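Long-range contacts in MlnD (Bacillus methylotrophicus, PDB 5IL5), which is the dehydratase domain of a trans-AT polyketide synthase for macrolactin and probably takes part in removing water from acyl chains carried on a carrier protein: residues A[170-174]-A[223-227]; A[32-36]-A[76-81]; A[64-69]-A[101-105]; A[149-154]-A[272-278]. All blocks are in the same frame, centred on the assembly; numbering follows the deposited sequence.

Contact 1 (A[170-174]-A[223-227]); sequences FYQRL and QAVIY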
loop_
_atom_site.group_PDB
_atom_site.type_symbol
_atom_site.label_atom_id
_atom_site.label_comp_id
_atom_site.label_asym_id
_atom_site.label_seq_id
_atom_site.Cartn_x
_atom_site.Cartn_y
_atom_site.Cartn_z
ATOM N N PHE A 170 7.318 42.786 2.412
ATOM C CA PHE A 170 7.318 41.737 3.423
ATOM C C PHE A 170 8.347 40.654 3.103
ATOM O O PHE A 170 9.122 40.240 3.974
ATOM C CB PHE A 170 5.918 41.136 3.550
ATOM C CG PHE A 170 5.861 39.966 4.473
ATOM C CD1 PHE A 170 5.927 40.152 5.840
ATOM C CD2 PHE A 170 5.762 38.681 3.979
ATOM C CE1 PHE A 170 5.888 39.076 6.699
ATOM C CE2 PHE A 170 5.721 37.598 4.832
ATOM C CZ PHE A 170 5.786 37.793 6.194
ATOM N N TYR A 171 8.368 40.173 1.855
ATOM C CA TYR A 171 9.266 39.077 1.506
ATOM C C TYR A 171 10.695 39.549 1.295
ATOM O O TYR A 171 11.633 38.785 1.548
ATOM C CB TYR A 171 8.760 38.346 0.264
ATOM C CG TYR A 171 7.570 37.475 0.572
ATOM C CD1 TYR A 171 7.728 36.278 1.252
ATOM C CD2 TYR A 171 6.288 37.857 0.205
ATOM C CE1 TYR A 171 6.651 35.485 1.550
ATOM C CE2 TYR A 171 5.204 37.066 0.501
ATOM C CZ TYR A 171 5.389 35.880 1.171
ATOM O OH TYR A 171 4.309 35.085 1.465
ATOM N N GLN A 172 10.886 40.790 0.838
ATOM C CA GLN A 172 12.228 41.359 0.820
ATOM C C GLN A 172 12.856 41.321 2.208
ATOM O O GLN A 172 14.065 41.104 2.338
ATOM C CB GLN A 172 12.186 42.796 0.289
ATOM C CG GLN A 172 12.033 42.906 -1.226
ATOM C CD GLN A 172 11.461 44.240 -1.677
ATOM O OE1 GLN A 172 10.939 44.352 -2.788
ATOM N NE2 GLN A 172 11.570 45.264 -0.831
ATOM N N ARG A 173 12.053 41.514 3.254
ATOM C CA ARG A 173 12.585 41.505 4.613
ATOM C C ARG A 173 12.920 40.092 5.068
ATOM O O ARG A 173 13.954 39.870 5.706
ATOM C CB ARG A 173 11.582 42.161 5.558
ATOM C CG ARG A 173 11.494 43.652 5.346
ATOM C CD ARG A 173 10.185 44.230 5.819
ATOM N NE ARG A 173 10.061 45.606 5.359
ATOM C CZ ARG A 173 9.295 46.523 5.932
ATOM N NH1 ARG A 173 8.583 46.219 7.008
ATOM N NH2 ARG A 173 9.259 47.756 5.439
ATOM N N LEU A 174 12.052 39.126 4.771
ATOM C CA LEU A 174 12.379 37.735 5.066
ATOM C C LEU A 174 13.648 37.319 4.337
ATOM O O LEU A 174 14.462 36.557 4.873
ATOM C CB LEU A 174 11.207 36.828 4.687
ATOM C CG LEU A 174 9.950 36.947 5.553
ATOM C CD1 LEU A 174 8.916 35.968 5.056
ATOM C CD2 LEU A 174 10.245 36.688 7.024
ATOM N N GLN A 223 6.379 31.717 7.857
ATOM C CA GLN A 223 6.859 33.048 7.497
ATOM C C GLN A 223 6.557 34.063 8.596
ATOM O O GLN A 223 7.407 34.895 8.931
ATOM C CB GLN A 223 6.238 33.480 6.166
ATOM C CG GLN A 223 6.875 32.823 4.948
ATOM C CD GLN A 223 6.033 32.943 3.692
ATOM O OE1 GLN A 223 5.176 33.811 3.592
ATOM N NE2 GLN A 223 6.271 32.063 2.731
ATOM N N ALA A 224 5.347 34.015 9.162
ATOM C CA ALA A 224 4.996 34.910 10.261
ATOM C C ALA A 224 5.982 34.783 11.416
ATOM O O ALA A 224 6.402 35.787 12.002
ATOM C CB ALA A 224 3.575 34.615 10.739
ATOM N N VAL A 225 6.361 33.551 11.759
ATOM C CA VAL A 225 7.302 33.324 12.849
ATOM C C VAL A 225 8.667 33.906 12.512
ATOM O O VAL A 225 9.307 34.551 13.353
ATOM C CB VAL A 225 7.384 31.820 13.160
ATOM C CG1 VAL A 225 8.380 31.547 14.276
ATOM C CG2 VAL A 225 6.003 31.292 13.528
ATOM N N ILE A 226 9.143 33.689 11.285
ATOM C CA ILE A 226 10.448 34.216 10.900
ATOM C C ILE A 226 10.451 35.733 10.991
ATOM O O ILE A 226 11.476 36.354 11.297
ATOM C CB ILE A 226 10.800 33.771 9.470
ATOM C CG1 ILE A 226 10.851 32.258 9.329
ATOM C CG2 ILE A 226 12.142 34.352 9.042
ATOM C CD1 ILE A 226 10.733 31.855 7.895
ATOM N N TYR A 227 9.302 36.351 10.723
ATOM C CA TYR A 227 9.218 37.804 10.749
ATOM C C TYR A 227 9.329 38.333 12.173
ATOM O O TYR A 227 10.045 39.307 12.432
ATOM C CB TYR A 227 7.913 38.252 10.089
ATOM C CG TYR A 227 7.888 39.725 9.799
ATOM C CD1 TYR A 227 8.362 40.220 8.592
ATOM C CD2 TYR A 227 7.414 40.627 10.739
ATOM C CE1 TYR A 227 8.356 41.570 8.327
ATOM C CE2 TYR A 227 7.403 41.977 10.482
ATOM C CZ TYR A 227 7.875 42.444 9.277
ATOM O OH TYR A 227 7.862 43.794 9.022
#

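Contact 2 (A[32-36]-A[76-81]); sequences LHPYI and EMARAA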
loop_
_atom_site.group_PDB
_atom_site.type_symbol
_atom_site.label_atom_id
_atom_site.label_comp_id
_atom_site.label_asym_id
_atom_site.label_seq_id
_atom_site.Cartn_x
_atom_site.Cartn_y
_atom_site.Cartn_z
ATOM N N LEU A 32 -1.924 8.263 -3.511
ATOM C CA LEU A 32 -2.773 8.412 -2.340
ATOM C C LEU A 32 -2.955 9.872 -1.933
ATOM O O LEU A 32 -3.927 10.196 -1.242
ATOM C CB LEU A 32 -2.190 7.619 -1.173
ATOM C CG LEU A 32 -2.139 6.105 -1.362
ATOM C CD1 LEU A 32 -1.227 5.469 -0.329
ATOM C CD2 LEU A 32 -3.541 5.542 -1.253
ATOM N N HIS A 33 -2.058 10.759 -2.348
ATOM C CA HIS A 33 -2.069 12.140 -1.887
ATOM C C HIS A 33 -1.021 12.909 -2.689
ATOM O O HIS A 33 -0.078 12.303 -3.201
ATOM C CB HIS A 33 -1.785 12.203 -0.376
ATOM C CG HIS A 33 -1.756 13.575 0.224
ATOM N ND1 HIS A 33 -0.650 14.398 0.189
ATOM C CD2 HIS A 33 -2.696 14.241 0.933
ATOM C CE1 HIS A 33 -0.919 15.517 0.839
ATOM N NE2 HIS A 33 -2.155 15.447 1.297
ATOM N N PRO A 34 -1.172 14.232 -2.833
ATOM C CA PRO A 34 -0.170 14.990 -3.604
ATOM C C PRO A 34 1.271 14.748 -3.168
ATOM O O PRO A 34 2.189 14.892 -3.988
ATOM C CB PRO A 34 -0.584 16.454 -3.376
ATOM C CG PRO A 34 -1.963 16.422 -2.772
ATOM C CD PRO A 34 -2.421 14.997 -2.701
ATOM N N TYR A 35 1.503 14.401 -1.901
ATOM C CA TYR A 35 2.837 14.101 -1.406
ATOM C C TYR A 35 3.053 12.624 -1.107
ATOM O O TYR A 35 4.173 12.246 -0.752
ATOM C CB TYR A 35 3.143 14.908 -0.136
ATOM C CG TYR A 35 2.766 16.374 -0.171
ATOM C CD1 TYR A 35 3.024 17.161 -1.285
ATOM C CD2 TYR A 35 2.201 16.983 0.941
ATOM C CE1 TYR A 35 2.694 18.503 -1.300
ATOM C CE2 TYR A 35 1.874 18.321 0.932
ATOM C CZ TYR A 35 2.125 19.076 -0.188
ATOM O OH TYR A 35 1.799 20.409 -0.195
ATOM N N ILE A 36 2.029 11.783 -1.229
ATOM C CA ILE A 36 2.133 10.355 -0.929
ATOM C C ILE A 36 1.722 9.578 -2.174
ATOM O O ILE A 36 0.584 9.701 -2.640
ATOM C CB ILE A 36 1.276 9.954 0.287
ATOM C CG1 ILE A 36 1.641 10.806 1.515
ATOM C CG2 ILE A 36 1.419 8.469 0.592
ATOM C CD1 ILE A 36 0.656 10.677 2.671
ATOM N N GLU A 76 1.320 17.973 6.915
ATOM C CA GLU A 76 0.329 17.411 6.000
ATOM C C GLU A 76 0.671 15.968 5.632
ATOM O O GLU A 76 -0.220 15.115 5.560
ATOM C CB GLU A 76 0.214 18.291 4.754
ATOM C CG GLU A 76 -0.758 17.786 3.691
ATOM C CD GLU A 76 -2.189 17.736 4.173
ATOM O OE1 GLU A 76 -2.502 18.381 5.195
ATOM O OE2 GLU A 76 -3.004 17.062 3.506
ATOM N N MET A 77 1.952 15.674 5.399
ATOM C CA MET A 77 2.348 14.293 5.129
ATOM C C MET A 77 1.930 13.377 6.270
ATOM O O MET A 77 1.359 12.302 6.050
ATOM C CB MET A 77 3.863 14.195 4.921
ATOM C CG MET A 77 4.398 14.865 3.677
ATOM S SD MET A 77 6.200 14.970 3.664
ATOM C CE MET A 77 6.420 15.971 2.212
ATOM N N ALA A 78 2.209 13.786 7.504
ATOM C CA ALA A 78 1.838 12.966 8.650
ATOM C C ALA A 78 0.324 12.878 8.793
ATOM O O ALA A 78 -0.221 11.798 9.055
ATOM C CB ALA A 78 2.474 13.535 9.915
ATOM N N ARG A 79 -0.370 14.005 8.633
ATOM C CA ARG A 79 -1.819 13.999 8.771
ATOM C C ARG A 79 -2.457 13.088 7.738
ATOM O O ARG A 79 -3.379 12.331 8.056
ATOM C CB ARG A 79 -2.367 15.416 8.634
ATOM C CG ARG A 79 -3.882 15.503 8.744
ATOM C CD ARG A 79 -4.452 16.588 7.871
ATOM N NE ARG A 79 -4.197 16.373 6.452
ATOM C CZ ARG A 79 -4.827 15.471 5.704
ATOM N NH1 ARG A 79 -5.755 14.684 6.233
ATOM N NH2 ARG A 79 -4.535 15.357 4.419
ATOM N N ALA A 80 -1.992 13.159 6.492
ATOM C CA ALA A 80 -2.556 12.308 5.453
ATOM C C ALA A 80 -2.213 10.845 5.706
ATOM O O ALA A 80 -3.077 9.968 5.589
ATOM C CB ALA A 80 -2.066 12.765 4.079
ATOM N N ALA A 81 -0.959 10.558 6.056
ATOM C CA ALA A 81 -0.577 9.177 6.322
ATOM C C ALA A 81 -1.324 8.634 7.531
ATOM O O ALA A 81 -1.849 7.518 7.503
ATOM C CB ALA A 81 0.931 9.079 6.549
#

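Contact 3 (A[64-69]-A[101-105]); sequences QDREMF and PMLQS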
loop_
_atom_site.group_PDB
_atom_site.type_symbol
_atom_site.label_atom_id
_atom_site.label_comp_id
_atom_site.label_asym_id
_atom_site.label_seq_id
_atom_site.Cartn_x
_atom_site.Cartn_y
_atom_site.Cartn_z
ATOM N N GLN A 64 22.019 26.983 3.656
ATOM C CA GLN A 64 22.060 25.877 2.710
ATOM C C GLN A 64 22.299 26.392 1.300
ATOM O O GLN A 64 21.652 27.351 0.867
ATOM C CB GLN A 64 20.743 25.094 2.764
ATOM C CG GLN A 64 20.508 24.361 4.082
ATOM C CD GLN A 64 21.517 23.252 4.319
ATOM O OE1 GLN A 64 21.991 22.607 3.372
ATOM N NE2 GLN A 64 21.857 23.024 5.588
ATOM N N ASP A 65 23.226 25.743 0.586
ATOM C CA ASP A 65 23.397 26.002 -0.840
ATOM C C ASP A 65 22.203 25.493 -1.637
ATOM O O ASP A 65 21.801 26.111 -2.629
ATOM C CB ASP A 65 24.687 25.355 -1.341
ATOM C CG ASP A 65 25.911 26.198 -1.062
ATOM O OD1 ASP A 65 25.775 27.435 -0.951
ATOM O OD2 ASP A 65 27.014 25.626 -0.956
ATOM N N ARG A 66 21.630 24.368 -1.225
ATOM C CA ARG A 66 20.612 23.682 -2.003
ATOM C C ARG A 66 19.211 24.150 -1.606
ATOM O O ARG A 66 18.975 24.581 -0.474
ATOM C CB ARG A 66 20.743 22.177 -1.785
ATOM C CG ARG A 66 22.136 21.646 -2.104
ATOM C CD ARG A 66 22.160 20.140 -2.236
ATOM N NE ARG A 66 23.461 19.638 -2.679
ATOM C CZ ARG A 66 23.827 19.428 -3.941
ATOM N NH1 ARG A 66 22.999 19.673 -4.946
ATOM N NH2 ARG A 66 25.044 18.964 -4.195
ATOM N N GLU A 67 18.280 24.049 -2.553
ATOM C CA GLU A 67 16.865 24.276 -2.287
ATOM C C GLU A 67 16.323 23.218 -1.321
ATOM O O GLU A 67 16.903 22.144 -1.148
ATOM C CB GLU A 67 16.081 24.261 -3.603
ATOM C CG GLU A 67 16.219 25.544 -4.419
ATOM C CD GLU A 67 15.655 25.423 -5.821
ATOM O OE1 GLU A 67 14.759 24.574 -6.040
ATOM O OE2 GLU A 67 16.115 26.177 -6.706
ATOM N N MET A 68 15.195 23.534 -0.682
ATOM C CA MET A 68 14.584 22.639 0.293
ATOM C C MET A 68 13.073 22.599 0.125
ATOM O O MET A 68 12.441 23.601 -0.210
ATOM C CB MET A 68 14.843 23.057 1.737
ATOM C CG MET A 68 16.263 22.976 2.193
ATOM S SD MET A 68 16.389 23.696 3.831
ATOM C CE MET A 68 16.324 25.427 3.424
ATOM N N PHE A 69 12.502 21.435 0.402
ATOM C CA PHE A 69 11.063 21.339 0.541
ATOM C C PHE A 69 10.652 21.996 1.856
ATOM O O PHE A 69 11.294 21.768 2.885
ATOM C CB PHE A 69 10.610 19.880 0.529
ATOM C CG PHE A 69 9.123 19.713 0.458
ATOM C CD1 PHE A 69 8.455 19.842 -0.745
ATOM C CD2 PHE A 69 8.390 19.432 1.597
ATOM C CE1 PHE A 69 7.086 19.697 -0.810
ATOM C CE2 PHE A 69 7.018 19.283 1.534
ATOM C CZ PHE A 69 6.367 19.416 0.329
ATOM N N PRO A 101 16.650 19.168 7.123
ATOM C CA PRO A 101 15.892 19.679 5.979
ATOM C C PRO A 101 15.855 18.684 4.831
ATOM O O PRO A 101 16.769 17.880 4.633
ATOM C CB PRO A 101 16.664 20.940 5.581
ATOM C CG PRO A 101 18.057 20.657 6.003
ATOM C CD PRO A 101 17.950 19.847 7.263
ATOM N N MET A 102 14.767 18.754 4.064
ATOM C CA MET A 102 14.608 17.920 2.876
ATOM C C MET A 102 15.344 18.591 1.724
ATOM O O MET A 102 14.768 19.300 0.896
ATOM C CB MET A 102 13.135 17.714 2.551
ATOM C CG MET A 102 12.383 16.886 3.582
ATOM S SD MET A 102 10.720 16.440 3.044
ATOM C CE MET A 102 10.255 15.268 4.322
ATOM N N LEU A 103 16.656 18.371 1.682
ATOM C CA LEU A 103 17.436 18.850 0.552
ATOM C C LEU A 103 16.915 18.215 -0.728
ATOM O O LEU A 103 16.656 17.008 -0.784
ATOM C CB LEU A 103 18.915 18.507 0.730
ATOM C CG LEU A 103 19.584 18.946 2.028
ATOM C CD1 LEU A 103 21.024 18.459 2.055
ATOM C CD2 LEU A 103 19.504 20.450 2.174
ATOM N N GLN A 104 16.755 19.034 -1.755
ATOM C CA GLN A 104 16.348 18.556 -3.066
ATOM C C GLN A 104 17.525 18.725 -4.015
ATOM O O GLN A 104 17.988 19.846 -4.260
ATOM C CB GLN A 104 15.098 19.272 -3.579
ATOM C CG GLN A 104 14.585 18.687 -4.907
ATOM C CD GLN A 104 13.856 17.340 -4.763
ATOM O OE1 GLN A 104 14.291 16.309 -5.311
ATOM N NE2 GLN A 104 12.720 17.359 -4.070
ATOM N N SER A 105 17.999 17.606 -4.543
ATOM C CA SER A 105 19.241 17.559 -5.298
ATOM C C SER A 105 18.986 16.794 -6.589
ATOM O O SER A 105 17.873 16.829 -7.120
ATOM C CB SER A 105 20.351 16.895 -4.468
ATOM O OG SER A 105 21.584 16.917 -5.158
#

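Contact 4 (A[149-154]-A[272-278]); sequences NGNIHL and LDNAGGI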
loop_
_atom_site.group_PDB
_atom_site.type_symbol
_atom_site.label_atom_id
_atom_site.label_comp_id
_atom_site.label_asym_id
_atom_site.label_seq_id
_atom_site.Cartn_x
_atom_site.Cartn_y
_atom_site.Cartn_z
ATOM N N ASN A 149 -12.983 25.763 18.673
ATOM C CA ASN A 149 -11.934 26.695 18.314
ATOM C C ASN A 149 -12.168 28.027 19.015
ATOM O O ASN A 149 -13.269 28.335 19.482
ATOM C CB ASN A 149 -11.869 26.860 16.795
ATOM C CG ASN A 149 -13.205 27.225 16.184
ATOM O OD1 ASN A 149 -14.257 26.798 16.662
ATOM N ND2 ASN A 149 -13.164 27.952 15.074
ATOM N N GLY A 150 -11.111 28.822 19.075
ATOM C CA GLY A 150 -11.130 30.104 19.733
ATOM C C GLY A 150 -11.355 31.232 18.753
ATOM O O GLY A 150 -11.813 31.034 17.623
ATOM N N ASN A 151 -11.023 32.436 19.191
ATOM C CA ASN A 151 -11.203 33.606 18.351
ATOM C C ASN A 151 -10.112 34.604 18.671
ATOM O O ASN A 151 -9.850 34.897 19.842
ATOM C CB ASN A 151 -12.569 34.263 18.584
ATOM C CG ASN A 151 -13.633 33.772 17.628
ATOM O OD1 ASN A 151 -14.373 32.826 17.920
ATOM N ND2 ASN A 151 -13.729 34.427 16.475
ATOM N N ILE A 152 -9.488 35.126 17.623
ATOM C CA ILE A 152 -8.571 36.245 17.736
ATOM C C ILE A 152 -9.350 37.483 17.351
ATOM O O ILE A 152 -9.957 37.536 16.274
ATOM C CB ILE A 152 -7.333 36.069 16.841
ATOM C CG1 ILE A 152 -6.638 34.741 17.155
ATOM C CG2 ILE A 152 -6.400 37.272 16.994
ATOM C CD1 ILE A 152 -6.032 34.683 18.546
ATOM N N HIS A 153 -9.348 38.471 18.229
ATOM C CA HIS A 153 -10.017 39.725 17.940
ATOM C C HIS A 153 -9.117 40.481 16.973
ATOM O O HIS A 153 -8.020 40.915 17.342
ATOM C CB HIS A 153 -10.271 40.477 19.243
ATOM C CG HIS A 153 -11.424 41.429 19.187
ATOM N ND1 HIS A 153 -11.412 42.658 19.813
ATOM C CD2 HIS A 153 -12.630 41.330 18.579
ATOM C CE1 HIS A 153 -12.562 43.271 19.596
ATOM N NE2 HIS A 153 -13.316 42.490 18.845
ATOM N N LEU A 154 -9.570 40.629 15.729
ATOM C CA LEU A 154 -8.725 41.176 14.680
ATOM C C LEU A 154 -8.727 42.694 14.638
ATOM O O LEU A 154 -7.813 43.277 14.046
ATOM C CB LEU A 154 -9.165 40.666 13.303
ATOM C CG LEU A 154 -9.139 39.162 13.024
ATOM C CD1 LEU A 154 -9.587 38.876 11.603
ATOM C CD2 LEU A 154 -7.754 38.585 13.266
ATOM N N LEU A 272 -6.684 31.777 10.625
ATOM C CA LEU A 272 -7.972 32.358 10.974
ATOM C C LEU A 272 -8.847 32.521 9.740
ATOM O O LEU A 272 -8.346 32.717 8.632
ATOM C CB LEU A 272 -7.779 33.722 11.634
ATOM C CG LEU A 272 -6.646 33.800 12.655
ATOM C CD1 LEU A 272 -6.463 35.220 13.088
ATOM C CD2 LEU A 272 -6.963 32.924 13.852
ATOM N N ASP A 273 -10.162 32.467 9.941
ATOM C CA ASP A 273 -11.101 32.741 8.860
ATOM C C ASP A 273 -11.244 34.255 8.681
ATOM O O ASP A 273 -10.524 35.054 9.289
ATOM C CB ASP A 273 -12.447 32.069 9.134
ATOM C CG ASP A 273 -13.097 32.552 10.410
ATOM O OD1 ASP A 273 -12.803 33.679 10.849
ATOM O OD2 ASP A 273 -13.918 31.801 10.969
ATOM N N ASN A 274 -12.193 34.670 7.838
ATOM C CA ASN A 274 -12.347 36.089 7.541
ATOM C C ASN A 274 -12.723 36.912 8.769
ATOM O O ASN A 274 -12.609 38.144 8.728
ATOM C CB ASN A 274 -13.395 36.285 6.442
ATOM C CG ASN A 274 -14.711 35.600 6.756
ATOM O OD1 ASN A 274 -15.001 35.283 7.904
ATOM N ND2 ASN A 274 -15.530 35.399 5.736
ATOM N N ALA A 275 -13.157 36.272 9.859
ATOM C CA ALA A 275 -13.589 36.994 11.050
ATOM C C ALA A 275 -12.759 36.646 12.284
ATOM O O ALA A 275 -13.202 36.906 13.409
ATOM C CB ALA A 275 -15.070 36.737 11.324
ATOM N N GLY A 276 -11.571 36.065 12.113
ATOM C CA GLY A 276 -10.775 35.685 13.261
ATOM C C GLY A 276 -10.966 34.278 13.788
ATOM O O GLY A 276 -10.222 33.878 14.692
ATOM N N GLY A 277 -11.960 33.537 13.307
ATOM C CA GLY A 277 -12.228 32.220 13.867
ATOM C C GLY A 277 -11.044 31.294 13.609
ATOM O O GLY A 277 -10.587 31.148 12.470
ATOM N N ILE A 278 -10.546 30.659 14.668
ATOM C CA ILE A 278 -9.322 29.872 14.556
ATOM C C ILE A 278 -9.601 28.578 13.800
ATOM O O ILE A 278 -10.429 27.759 14.216
ATOM C CB ILE A 278 -8.722 29.589 15.940
ATOM C CG1 ILE A 278 -8.327 30.907 16.620
ATOM C CG2 ILE A 278 -7.505 28.674 15.809
ATOM C CD1 ILE A 278 -7.959 30.787 18.100
#

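Contact 1 (A[170-174]-A[223-227])
Phe170, Arg173, Tyr171 and Leu174 of helix 167-176 meet Gln223, Ile226 and Tyr227 of helix 215-229, the axes of the two segments crossing at 66°. The hydrogen bonds lie at two separate places. Tyr171 OH donates to Gln223 OE1 over 2.6 Å, approaching at a slant to the C=O bond, and the amide stands almost perpendicular to the phenol ring. Outside the pair, Gln223 NE2 is bonded to Tyr179 OH and Leu185 O. The second bond runs from Arg173 NH1 to Tyr227 OH, 3.2 Å away; the hydroxyl lies in the guanidinium plane, and ring and guanidinium are nearly coplanar.

The aromatic contact joins Phe170 and Tyr227. Their planes are inclined by only 27°, but the rings are slid apart, with little overlap, and their centroids are 5.2 Å apart. A chi1 of 175°, which places CG of Phe170 opposite the backbone N, brings the CD1-CE1 edge of its ring to the CD1 side of Tyr227.

Apolar contact centres on Leu174, whose two methyls divide the work. CD1 of Leu174 rests on the aliphatic part of Gln223, 3.8 Å from its CG, and Leu174 CD2 reaches Ile226 CG2 at 3.6 Å.

Helix 215-229 probably corresponds to the central helix of the C-terminal hotdog fold. The buried amide of Gln223 has partners at both its oxygen and its nitrogen, which fixes its rotation and bridges Tyr171 of helix 167-176 to Tyr179 and Leu185; Tyr171 OH in turn is bonded to Ala188 N.

Contact 2 (A[32-36]-A[76-81])
His33 and Tyr35 belong to a type I beta turn from His33 to Ile36, closed by a bond from Ile36 N to His33 O, with Tyr35 CA 6.6 Å from Met77 CA on helix 74-86. The polar part of the contact is made by the His33 imidazole. Its NE2 donates to Glu76 OE2 over 2.9 Å, using the anti lone pair of that oxygen, and ring and carboxylate planes differ by 29°. On the other side of the ring His33 ND1 accepts from Tyr35 N at 3.0 Å in a nearly straight bond, so that the turn itself fixes the rotation of the imidazole. The trans chi1 of His33 (179°) carries the ring out from the turn to the helix.

Ala80 CB sits over one face of the imidazole in a CH-pi contact, 3.9 Å from the ring centroid, and Pro34 CD lies over the opposite face. Glu76 is gripped from several directions: Arg79 pairs with it in a salt bridge, Arg79 NE meeting Glu76 OE1 at 2.9 Å, and the backbone N atoms of Ile212 and Ile213 bond to OE2 and OE1.

Beside this polar cluster the packing is apolar. Tyr35 CB touches Met77 CG at 4.0 Å, and the Tyr35 ring runs crosswise to the Glu76 chain. Ile36 CD1 lodges against Ala80 CB at 3.7 Å and also approaches Ala81.

In a hotdog fold an antiparallel sheet wraps around a long central helix, a role helix 74-86 probably plays in the N-terminal hotdog; the turn entering strand 36-39 is joined to it by a His-carboxylate hydrogen bond and by apolar packing.

Contact 3 (A[64-69]-A[101-105])
Met68 and Leu103 form an antiparallel, non-hydrogen-bonded pair in a short, weakly bonded pairing of strand 68-69 with strand 102-103, partly buried in the N-terminal hotdog region; helix 74-86 lies between the two strands in the chain. Two backbone bonds frame the pair: Phe69 N donates to Met102 O and Gln104 N to Glu67 O, each at 3.2 Å. The second N-H points almost straight at its oxygen (169°), although the donor lies tilted from the carbonyl plane. At Met102 the chain bends in an inverse gamma turn, with only a weak bond from Leu103 N to Pro101 O.

On the side of the strands that carries Met68 and Leu103, Met68 touches two neighbours. Met68 CG approaches Leu103 CD2 at 4.1 Å, and its SD lies against CB of the Pro101 ring. The same Leu103 methyl, CD2, also meets Gln64 OE1 at 3.5 Å, the glutamine chain crossing it nearly at right angles. Arg66 turns one face of its guanidinium to Ser105 OG, but the angle is poor for a hydrogen bond.

Phe69 and Met102 extend from the other side of the strands, side by side and pointing the same way. Phe69 CB and Met102 CB are 3.9 Å apart. Met102 SD stands obliquely to the Phe69 ring, 5.1 Å from its centroid, in a Met-aromatic contact, the methionine chain being extended.

Beyond the two backbone bonds, then, the side-chain contacts on the buried side are apolar and sulfur-bearing: Phe69 and Met102 are turned to helix 74-86, whereas polar groups gather at the partly exposed margin.

Contact 4 (A[149-154]-A[272-278])
Ile278 packs against the backbone of Gly150 along its whole longer branch. Ile278 CB lies 3.8 Å from Gly150 O, CG1 comes to 3.6 Å from the same oxygen, and CD1 ends 3.5 Å from Gly150 C. CG1 is anti to the carbonyl carbon (chi1 -63°), which directs the branch across the glycine. The same residue is held through its main chain: Ile278 N donates to Gly150 O at 3.2 Å, and Ile278 O accepts from Asn149 ND2 at 2.9 Å.

Residues 273-277 form the connection of a beta hairpin between strands 266-272 and 278-286 in the C-terminal hotdog region, and the chain leading from strand 134-140 to helix 155-158 passes along it, with one backbone bridge at Asn151 and Gly277. Asp273 OD1 accepts from Ala275 N in an Asx turn, and Gly277 N is a second donor from the opposite face of the carboxylate. Gly276, with a positive phi of 92°, then turns its carbonyl O to Ile152 N, 3.3 Å away.

Further along, the Ile152 and Leu272 side chains cross at about a right angle, CG1 of Ile152 3.8 Å from CD2 of Leu272. Leu154 slides past Leu272 in the opposite direction, Leu154 CD2 touching Leu272 CD1, while Leu154 CD1 rests on the backbone of Gly276.

How the contacts relate
Contacts 2 and 3 interlock in the N-terminal hotdog region. Their segments alternate along the chain, strand 68-69 leads into helix 74-86, and although their centres are about 20 Å apart they touch: Met77 packs on Phe69 and Met102, and Tyr35 on Phe69. Contact 1 follows both in sequence and falls within the span that contact 4 closes; the centres of contacts 1 and 4 lie about 22 Å apart without touching. Contact 1 engages helix 215-229 of the C-terminal hotdog, while contact 4 joins a loop between strands of that same region to the chain arriving from strand 134-140. Contacts 3 and 4, on opposite sides of the chain's centre, are about 34 Å apart between centres. With contacts 2 and 3 in the N-terminal and contact 1 in the C-terminal hotdog region, the set samples both halves of the double-hotdog domain.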